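Local coordinates for protein peptidase S15/CocE/NonD (Thaumarchaeota archaeon SCGC AB-539-E09, PDB 4PF1) that probably acts as a serine aminopeptidase of the S15 peptidase family, cutting residues from the amino ends of peptides, at residues A97-V102 with H362-A367; R536-F541 with K545-D550. All coordinates share one frame; numbering follows the deposited sequence.

Contact 1 and contact 2 share no element of the fold: their centres are 52 Å apart and lie on opposite sides of the chain's centre. Contact 1 ties the turn just before a strand of the alpha/beta-hydrolase sheet to the end of helix 347-365, 260 residues later. Contact 2 is local, folding one long loop of the C-terminal beta domain back on itself. Both are partly buried, each with buried residues inside and a lysine at the surface. Their chemistry differs: contact 1 is carried by an aromatic ring against aliphatic side chains, with no hydrogen bond between its segments, whereas contact 2 hangs on a single straight backbone hydrogen bond.

Contact 1: A97-V102 with H362-A367; sequences ARYIIV and HYLKDA
The ring of Tyr99 is met obliquely by two neighbours from the end of helix 347-365: Leu364 brings its CD1 methyl to 3.6 Å from Tyr99 CE2, and Lys365 lays its CE 3.7 Å from Tyr99 CE1. Both partners come from the same side of the ring plane, one beside each carbon flanking CZ. Two other flat groups sit farther round the helix end. The Tyr363 ring has His362 CD2 over the centre of one face, 3.7 Å above its plane. At the edge of the His362 imidazole, ND1 gives a hydrogen bond to Ala367 O, 2.8 Å long and lying in the ring plane, which bridges from the last turn to the segment leaving it. In Tyr99, CG lies beside the backbone N (chi1 -84°), and the ring reaches across to the helix, where its hydroxyl hydrogen-bonds Asp361. The setting is the alpha/beta-hydrolase fold. Helix 92-96 ends in a Schellman motif, with Arg98 at positive phi (65°), and the chain then enters strand 100-105, which is parallel to strand 60-67 and antiparallel to strand 46-54. Tyr99 stands just before that strand and joins its entrance to the last turn of helix 347-365, which follows strand 319-324 and precedes strand 375-379 in the chain. Pro61 of strand 60-67 touches both Tyr99 and Leu364, extending the apolar patch. On the more exposed side, the bent chain of Lys365 carries NZ to 3.6 Å from Ala97 O, too far for a hydrogen bond, while Ala97 CB and Lys365 NZ lie 4.4 Å apart.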
loop_
_atom_site.group_PDB
_atom_site.type_symbol
_atom_site.label_atom_id
_atom_site.label_comp_id
_atom_site.label_asym_id
_atom_site.label_seq_id
_atom_site.Cartn_x
_atom_site.Cartn_y
_atom_site.Cartn_z
ATOM N N ALA A 97 -7.534 34.534 0.663
ATOM C CA ALA A 97 -7.527 35.986 0.883
ATOM C C ALA A 97 -8.426 36.708 -0.143
ATOM O O ALA A 97 -8.614 37.923 -0.055
ATOM C CB ALA A 97 -6.103 36.519 0.799
ATOM N N ARG A 98 -8.978 35.939 -1.113
ATOM C CA ARG A 98 -9.886 36.395 -2.174
ATOM C C ARG A 98 -9.202 37.387 -3.145
ATOM O O ARG A 98 -9.813 38.367 -3.583
ATOM C CB ARG A 98 -11.200 36.962 -1.598
ATOM C CG ARG A 98 -11.960 35.941 -0.748
ATOM C CD ARG A 98 -13.196 36.527 -0.099
ATOM N NE ARG A 98 -14.286 36.696 -1.059
ATOM C CZ ARG A 98 -14.953 37.832 -1.238
ATOM N NH1 ARG A 98 -15.930 37.900 -2.132
ATOM N NH2 ARG A 98 -14.653 38.908 -0.519
ATOM N N TYR A 99 -7.945 37.079 -3.525
ATOM C CA TYR A 99 -7.192 37.821 -4.545
ATOM C C TYR A 99 -7.751 37.465 -5.909
ATOM O O TYR A 99 -8.369 36.405 -6.058
ATOM C CB TYR A 99 -5.699 37.398 -4.521
ATOM C CG TYR A 99 -4.790 38.081 -3.519
ATOM C CD1 TYR A 99 -5.265 38.478 -2.271
ATOM C CD2 TYR A 99 -3.428 38.217 -3.768
ATOM C CE1 TYR A 99 -4.421 39.063 -1.328
ATOM C CE2 TYR A 99 -2.573 38.785 -2.828
ATOM C CZ TYR A 99 -3.074 39.210 -1.609
ATOM O OH TYR A 99 -2.241 39.801 -0.694
ATOM N N ILE A 100 -7.466 38.282 -6.925
ATOM C CA ILE A 100 -7.790 37.911 -8.295
ATOM C C ILE A 100 -6.599 37.076 -8.780
ATOM O O ILE A 100 -5.454 37.515 -8.650
ATOM C CB ILE A 100 -8.093 39.153 -9.187
ATOM C CG1 ILE A 100 -9.482 39.742 -8.853
ATOM C CG2 ILE A 100 -7.992 38.801 -10.680
ATOM C CD1 ILE A 100 -9.620 41.253 -9.090
ATOM N N ILE A 101 -6.854 35.838 -9.226
ATOM C CA ILE A 101 -5.784 34.945 -9.673
ATOM C C ILE A 101 -5.772 34.903 -11.201
ATOM O O ILE A 101 -6.788 34.580 -11.825
ATOM C CB ILE A 101 -5.902 33.537 -9.030
ATOM C CG1 ILE A 101 -5.899 33.645 -7.481
ATOM C CG2 ILE A 101 -4.770 32.613 -9.522
ATOM C CD1 ILE A 101 -6.714 32.633 -6.778
ATOM N N VAL A 102 -4.627 35.275 -11.802
ATOM C CA VAL A 102 -4.487 35.357 -13.254
ATOM C C VAL A 102 -3.360 34.444 -13.755
ATOM O O VAL A 102 -2.225 34.537 -13.280
ATOM C CB VAL A 102 -4.267 36.828 -13.723
ATOM C CG1 VAL A 102 -4.073 36.905 -15.229
ATOM C CG2 VAL A 102 -5.418 37.731 -13.288
ATOM N N HIS A 362 1.051 42.975 2.870
ATOM C CA HIS A 362 1.638 44.266 3.224
ATOM C C HIS A 362 1.799 45.178 1.994
ATOM O O HIS A 362 1.416 46.341 2.058
ATOM C CB HIS A 362 2.988 44.104 3.947
ATOM C CG HIS A 362 3.743 45.394 4.077
ATOM N ND1 HIS A 362 3.260 46.437 4.848
ATOM C CD2 HIS A 362 4.876 45.799 3.458
ATOM C CE1 HIS A 362 4.122 47.430 4.695
ATOM N NE2 HIS A 362 5.118 47.090 3.877
ATOM N N TYR A 363 2.374 44.660 0.896
ATOM C CA TYR A 363 2.633 45.462 -0.304
ATOM C C TYR A 363 1.403 45.631 -1.205
ATOM O O TYR A 363 1.383 46.549 -2.027
ATOM C CB TYR A 363 3.792 44.862 -1.123
ATOM C CG TYR A 363 5.140 44.938 -0.436
ATOM C CD1 TYR A 363 5.786 46.159 -0.253
ATOM C CD2 TYR A 363 5.793 43.785 -0.008
ATOM C CE1 TYR A 363 7.025 46.235 0.382
ATOM C CE2 TYR A 363 7.036 43.847 0.621
ATOM C CZ TYR A 363 7.653 45.074 0.807
ATOM O OH TYR A 363 8.884 45.143 1.415
ATOM N N LEU A 364 0.389 44.760 -1.071
ATOM C CA LEU A 364 -0.785 44.818 -1.951
ATOM C C LEU A 364 -2.064 45.321 -1.258
ATOM O O LEU A 364 -3.007 45.708 -1.952
ATOM C CB LEU A 364 -1.054 43.443 -2.577
ATOM C CG LEU A 364 0.058 42.840 -3.439
ATOM C CD1 LEU A 364 -0.129 41.350 -3.577
ATOM C CD2 LEU A 364 0.123 43.494 -4.807
ATOM N N LYS A 365 -2.117 45.292 0.089
ATOM C CA LYS A 365 -3.317 45.717 0.821
ATOM C C LYS A 365 -2.996 46.680 1.981
ATOM O O LYS A 365 -3.900 47.030 2.742
ATOM C CB LYS A 365 -4.088 44.491 1.349
ATOM C CG LYS A 365 -4.988 43.836 0.307
ATOM C CD LYS A 365 -6.102 43.025 0.952
ATOM C CE LYS A 365 -5.775 41.554 1.040
ATOM N NZ LYS A 365 -6.952 40.753 1.472
ATOM N N ASP A 366 -1.720 47.125 2.096
ATOM C CA ASP A 366 -1.222 48.037 3.149
ATOM C C ASP A 366 -1.402 47.431 4.570
ATOM O O ASP A 366 -1.540 48.167 5.555
ATOM C CB ASP A 366 -1.865 49.441 3.042
ATOM C CG ASP A 366 -1.513 50.197 1.768
ATOM O OD1 ASP A 366 -0.381 50.017 1.261
ATOM O OD2 ASP A 366 -2.350 51.000 1.304
ATOM N N ALA A 367 -1.344 46.089 4.662
ATOM C CA ALA A 367 -1.445 45.335 5.912
ATOM C C ALA A 367 -0.161 45.523 6.752
ATOM O O ALA A 367 0.874 45.886 6.182
ATOM C CB ALA A 367 -1.667 43.858 5.603
#

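Contact 2: R536-F541 with K545-D550; sequences RYREDF and KPLVPD
Arg536, which meets Lys545 through the main chain, turns CG into the position between its own backbone N and carbonyl carbon (chi1 68°), and this places CG over the centre of the Tyr537 ring, 3.4 Å above one face. The side chains of Arg536 and Lys545 run off separately. Lys545 N donates to Arg536 O over 2.8 Å, almost perfectly straight at 178°, and the donor lies in the carbonyl plane. Beside this bond, Arg536 CA approaches Lys545 O at 3.4 Å in a weaker CA-H...O contact. Beyond the Tyr537 ring the Arg536 chain bends, and its guanidinium reaches Asp500 in a salt bridge and Val592 O in a hydrogen bond. This loop is the connection between strand 525-534, at the edge of one antiparallel sheet, and strand 553-558 of another, in the C-terminal domain whose family groups with the galactose-binding-like beta folds. Tyr537 packs edge-to-face with Trp191, and Phe541 shares a backbone hydrogen bond with Tyr265, linking the loop to the catalytic part of the chain. Farther along, Arg538 and Leu547 make a loose apolar approach, CD to CD2 at 4.4 Å, with Leu553 and Tyr555 of strand 553-558 touching both. The charged end of Arg538 hydrogen-bonds Glu554 O through NH1, while its NH2 forms a 3.4 Å salt bridge with Glu539 OE2. Lys545 NZ stays 5.7 Å from Glu539 OE2, so any attraction between those charges would be long-range.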
loop_
_atom_site.group_PDB
_atom_site.type_symbol
_atom_site.label_atom_id
_atom_site.label_comp_id
_atom_site.label_asym_id
_atom_site.label_seq_id
_atom_site.Cartn_x
_atom_site.Cartn_y
_atom_site.Cartn_z
ATOM N N ARG A 536 36.485 18.668 -18.828
ATOM C CA ARG A 536 36.970 19.439 -19.982
ATOM C C ARG A 536 36.877 20.975 -19.728
ATOM O O ARG A 536 37.537 21.746 -20.426
ATOM C CB ARG A 536 36.207 19.048 -21.266
ATOM C CG ARG A 536 34.739 19.477 -21.265
ATOM C CD ARG A 536 33.868 18.658 -22.196
ATOM N NE ARG A 536 33.932 19.123 -23.582
ATOM C CZ ARG A 536 34.567 18.478 -24.556
ATOM N NH1 ARG A 536 34.569 18.964 -25.788
ATOM N NH2 ARG A 536 35.200 17.338 -24.305
ATOM N N TYR A 537 36.080 21.401 -18.712
ATOM C CA TYR A 537 35.901 22.817 -18.365
ATOM C C TYR A 537 36.645 23.184 -17.054
ATOM O O TYR A 537 36.272 24.153 -16.387
ATOM C CB TYR A 537 34.396 23.165 -18.256
ATOM C CG TYR A 537 33.580 22.713 -19.447
ATOM C CD1 TYR A 537 33.763 23.289 -20.704
ATOM C CD2 TYR A 537 32.630 21.705 -19.324
ATOM C CE1 TYR A 537 33.039 22.853 -21.812
ATOM C CE2 TYR A 537 31.889 21.271 -20.422
ATOM C CZ TYR A 537 32.096 21.848 -21.664
ATOM O OH TYR A 537 31.379 21.408 -22.751
ATOM N N ARG A 538 37.728 22.441 -16.727
ATOM C CA ARG A 538 38.533 22.635 -15.511
ATOM C C ARG A 538 39.194 24.026 -15.429
ATOM O O ARG A 538 39.299 24.584 -14.336
ATOM C CB ARG A 538 39.625 21.552 -15.414
ATOM C CG ARG A 538 40.323 21.496 -14.057
ATOM C CD ARG A 538 41.539 20.583 -14.070
ATOM N NE ARG A 538 42.706 21.211 -14.699
ATOM C CZ ARG A 538 43.550 22.023 -14.070
ATOM N NH1 ARG A 538 43.358 22.333 -12.793
ATOM N NH2 ARG A 538 44.584 22.540 -14.715
ATOM N N GLU A 539 39.678 24.554 -16.555
ATOM C CA GLU A 539 40.402 25.824 -16.557
ATOM C C GLU A 539 39.581 26.963 -17.147
ATOM O O GLU A 539 39.872 28.128 -16.875
ATOM C CB GLU A 539 41.731 25.675 -17.299
ATOM C CG GLU A 539 42.701 24.763 -16.569
ATOM C CD GLU A 539 44.024 24.557 -17.273
ATOM O OE1 GLU A 539 44.908 25.434 -17.146
ATOM O OE2 GLU A 539 44.186 23.504 -17.930
ATOM N N ASP A 540 38.549 26.634 -17.936
ATOM C CA ASP A 540 37.663 27.619 -18.546
ATOM C C ASP A 540 36.315 26.979 -18.842
ATOM O O ASP A 540 36.255 25.992 -19.579
ATOM C CB ASP A 540 38.288 28.196 -19.834
ATOM C CG ASP A 540 37.699 29.520 -20.306
ATOM O OD1 ASP A 540 36.575 29.865 -19.870
ATOM O OD2 ASP A 540 38.349 30.196 -21.132
ATOM N N PHE A 541 35.231 27.531 -18.263
ATOM C CA PHE A 541 33.880 27.027 -18.498
ATOM C C PHE A 541 33.450 27.271 -19.965
ATOM O O PHE A 541 32.724 26.451 -20.529
ATOM C CB PHE A 541 32.875 27.662 -17.515
ATOM C CG PHE A 541 32.827 27.041 -16.129
ATOM C CD1 PHE A 541 32.563 25.682 -15.963
ATOM C CD2 PHE A 541 32.974 27.826 -14.992
ATOM C CE1 PHE A 541 32.479 25.117 -14.684
ATOM C CE2 PHE A 541 32.904 27.257 -13.713
ATOM C CZ PHE A 541 32.649 25.907 -13.568
ATOM N N LYS A 545 38.887 22.091 -22.852
ATOM C CA LYS A 545 40.314 21.760 -22.938
ATOM C C LYS A 545 40.566 20.314 -22.488
ATOM O O LYS A 545 39.971 19.874 -21.503
ATOM C CB LYS A 545 41.151 22.736 -22.095
ATOM C CG LYS A 545 41.414 24.069 -22.785
ATOM C CD LYS A 545 41.975 25.099 -21.815
ATOM C CE LYS A 545 42.387 26.376 -22.510
ATOM N NZ LYS A 545 43.852 26.422 -22.757
ATOM N N PRO A 546 41.451 19.557 -23.180
ATOM C CA PRO A 546 41.705 18.168 -22.759
ATOM C C PRO A 546 42.502 18.076 -21.457
ATOM O O PRO A 546 43.278 18.980 -21.139
ATOM C CB PRO A 546 42.502 17.585 -23.929
ATOM C CG PRO A 546 43.165 18.746 -24.555
ATOM C CD PRO A 546 42.237 19.912 -24.382
ATOM N N LEU A 547 42.307 16.984 -20.706
ATOM C CA LEU A 547 43.064 16.725 -19.483
ATOM C C LEU A 547 44.372 16.037 -19.842
ATOM O O LEU A 547 44.387 15.174 -20.727
ATOM C CB LEU A 547 42.263 15.853 -18.489
ATOM C CG LEU A 547 40.880 16.368 -18.050
ATOM C CD1 LEU A 547 40.150 15.322 -17.238
ATOM C CD2 LEU A 547 40.991 17.669 -17.262
ATOM N N VAL A 548 45.475 16.423 -19.182
ATOM C CA VAL A 548 46.773 15.782 -19.407
ATOM C C VAL A 548 46.710 14.386 -18.766
ATOM O O VAL A 548 46.405 14.285 -17.573
ATOM C CB VAL A 548 47.963 16.631 -18.868
ATOM C CG1 VAL A 548 49.288 15.883 -19.012
ATOM C CG2 VAL A 548 48.034 17.987 -19.567
ATOM N N PRO A 549 46.901 13.294 -19.552
ATOM C CA PRO A 549 46.792 11.947 -18.967
ATOM C C PRO A 549 47.794 11.709 -17.839
ATOM O O PRO A 549 48.940 12.153 -17.924
ATOM C CB PRO A 549 47.057 11.016 -20.158
ATOM C CG PRO A 549 46.789 11.849 -21.367
ATOM C CD PRO A 549 47.221 13.228 -20.992
ATOM N N ASP A 550 47.318 11.063 -16.749
ATOM C CA ASP A 550 48.074 10.663 -15.550
ATOM C C ASP A 550 48.569 11.852 -14.681
ATOM O O ASP A 550 49.245 11.617 -13.679
ATOM C CB ASP A 550 49.258 9.740 -15.921
ATOM C CG ASP A 550 48.870 8.567 -16.806
ATOM O OD1 ASP A 550 47.850 7.906 -16.506
ATOM O OD2 ASP A 550 49.583 8.314 -17.798
#